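Local coordinates for protein putative secreted endoglycosylceramidase (Rhodococcus hoagii, PDB 6JYZ) that probably hydrolyses the O-glycosidic bond of galactosylceramides, as an endogalactosylceramidase of glycosyl hydrolase family 5, at residues 309-314 with 347-352. Numbering follows the deposited sequence.
Sequences DGFRIA and VDAMNT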
loop_
_atom_site.group_PDB
_atom_site.type_symbol
_atom_site.label_atom_id
_atom_site.label_comp_id
_atom_site.label_asym_id
_atom_site.label_seq_id
_atom_site.Cartn_x
_atom_site.Cartn_y
_atom_site.Cartn_z
ATOM N N ASP A 309 11.267 14.114 -9.667
ATOM C CA ASP A 309 12.345 13.197 -10.023
ATOM C C ASP A 309 12.136 11.819 -9.385
ATOM O O ASP A 309 12.516 10.840 -9.987
ATOM C CB ASP A 309 13.723 13.782 -9.678
ATOM C CG ASP A 309 14.172 14.790 -10.787
ATOM O OD1 ASP A 309 13.671 14.718 -11.959
ATOM O OD2 ASP A 309 15.008 15.579 -10.473
ATOM N N GLY A 310 11.574 11.782 -8.202
ATOM C CA GLY A 310 11.259 10.476 -7.586
ATOM C C GLY A 310 10.322 9.658 -8.472
ATOM O O GLY A 310 10.496 8.452 -8.625
ATOM N N PHE A 311 9.330 10.333 -9.099
ATOM C CA PHE A 311 8.492 9.623 -10.059
ATOM C C PHE A 311 9.285 9.175 -11.285
ATOM O O PHE A 311 9.139 8.064 -11.745
ATOM C CB PHE A 311 7.335 10.502 -10.563
ATOM C CG PHE A 311 6.132 10.513 -9.645
ATOM C CD1 PHE A 311 6.116 11.252 -8.479
ATOM C CD2 PHE A 311 5.004 9.746 -9.961
ATOM C CE1 PHE A 311 5.006 11.263 -7.648
ATOM C CE2 PHE A 311 3.887 9.788 -9.115
ATOM C CZ PHE A 311 3.883 10.539 -7.987
ATOM N N ARG A 312 10.146 10.039 -11.828
ATOM C CA ARG A 312 10.897 9.653 -13.014
ATOM C C ARG A 312 11.784 8.436 -12.750
ATOM O O ARG A 312 11.861 7.544 -13.590
ATOM C CB ARG A 312 11.791 10.823 -13.548
ATOM C CG ARG A 312 10.875 11.906 -14.154
ATOM C CD ARG A 312 11.790 13.036 -14.709
ATOM N NE ARG A 312 10.919 14.146 -15.092
ATOM C CZ ARG A 312 10.676 15.256 -14.392
ATOM N NH1 ARG A 312 11.312 15.525 -13.261
ATOM N NH2 ARG A 312 9.841 16.156 -14.922
ATOM N N ILE A 313 12.399 8.374 -11.565
ATOM C CA ILE A 313 13.236 7.226 -11.225
ATOM C C ILE A 313 12.385 5.966 -11.135
ATOM O O ILE A 313 12.727 4.926 -11.664
ATOM C CB ILE A 313 13.935 7.521 -9.887
ATOM C CG1 ILE A 313 14.934 8.685 -10.045
ATOM C CG2 ILE A 313 14.653 6.263 -9.414
ATOM C CD1 ILE A 313 15.449 9.252 -8.712
ATOM N N ALA A 314 11.226 6.078 -10.459
ATOM C CA ALA A 314 10.353 4.920 -10.304
ATOM C C ALA A 314 9.794 4.437 -11.641
ATOM O O ALA A 314 9.664 3.244 -11.878
ATOM C CB ALA A 314 9.223 5.265 -9.352
ATOM N N VAL A 347 -0.152 14.328 -6.550
ATOM C CA VAL A 347 -1.292 13.904 -7.382
ATOM C C VAL A 347 -1.119 14.318 -8.852
ATOM O O VAL A 347 -1.413 13.538 -9.766
ATOM C CB VAL A 347 -2.599 14.408 -6.751
ATOM C CG1 VAL A 347 -3.786 14.042 -7.676
ATOM C CG2 VAL A 347 -2.782 13.832 -5.362
ATOM N N ASP A 348 -0.584 15.540 -9.050
ATOM C CA ASP A 348 -0.319 15.946 -10.420
ATOM C C ASP A 348 0.596 14.985 -11.127
ATOM O O ASP A 348 0.386 14.664 -12.288
ATOM C CB ASP A 348 0.344 17.333 -10.485
ATOM C CG ASP A 348 -0.510 18.531 -10.065
ATOM O OD1 ASP A 348 -1.716 18.391 -9.777
ATOM O OD2 ASP A 348 0.128 19.649 -9.914
ATOM N N ALA A 349 1.642 14.503 -10.410
ATOM C CA ALA A 349 2.576 13.586 -11.045
ATOM C C ALA A 349 1.947 12.184 -11.261
ATOM O O ALA A 349 2.232 11.535 -12.252
ATOM C CB ALA A 349 3.814 13.496 -10.152
ATOM N N MET A 350 1.046 11.754 -10.328
ATOM C CA MET A 350 0.308 10.517 -10.611
ATOM C C MET A 350 -0.473 10.607 -11.921
ATOM O O MET A 350 -0.623 9.627 -12.618
ATOM C CB MET A 350 -0.646 10.138 -9.470
ATOM C CG MET A 350 0.112 9.895 -8.126
ATOM S SD MET A 350 -1.189 9.598 -6.767
ATOM C CE MET A 350 -1.005 8.167 -7.199
ATOM N N ASN A 351 -1.034 11.811 -12.153
ATOM C CA ASN A 351 -1.774 11.983 -13.406
ATOM C C ASN A 351 -0.861 12.059 -14.621
ATOM O O ASN A 351 -1.114 11.337 -15.593
ATOM C CB ASN A 351 -2.598 13.265 -13.297
ATOM C CG ASN A 351 -3.751 13.179 -12.359
ATOM O OD1 ASN A 351 -4.228 12.069 -12.070
ATOM N ND2 ASN A 351 -4.269 14.343 -11.931
ATOM N N THR A 352 0.271 12.785 -14.513
ATOM C CA THR A 352 1.182 12.852 -15.650
ATOM C C THR A 352 1.664 11.473 -16.078
ATOM O O THR A 352 1.840 11.169 -17.251
ATOM C CB THR A 352 2.409 13.690 -15.235
ATOM O OG1 THR A 352 1.948 15.018 -14.964
ATOM C CG2 THR A 352 3.629 13.607 -16.145
#
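The phenyl ring of F311 lies against A349, whose CB sits over one face of the ring, 3.5 Å from its centroid and 8° off the ring normal, a CH-pi contact. With CG anti to its own carbonyl carbon (chi1 -84°), F311 carries the ring across to helix 336-353. The six ring carbons of F311 lie 3.6 to 3.9 Å from A349 CB, CD1 and CE1 being nearest. The far end of the ring reaches M350: F311 CE2 lies 3.7 Å from M350 N, and F311 CZ meets M350 CG at 3.8 Å. The M350 side chain starts away from F311 and also touches W330 of strand 326-330. No hydrogen bond joins the two segments; F311 CA and A349 CA are 7.2 Å apart, a closeness consistent with the small side chain of A349. F346 meets the F311 ring edge-to-face, and I355 also touches it. Shortening F311 to an alanine is likely to open a gap over the A349 methyl and take this edge-to-face neighbour from F346. The contact joins two successive helices of the outer layer, 307-321 and 336-353, separated in sequence by strand 326-330, as in the (beta/alpha)8 barrel of glycosyl hydrolase family 5.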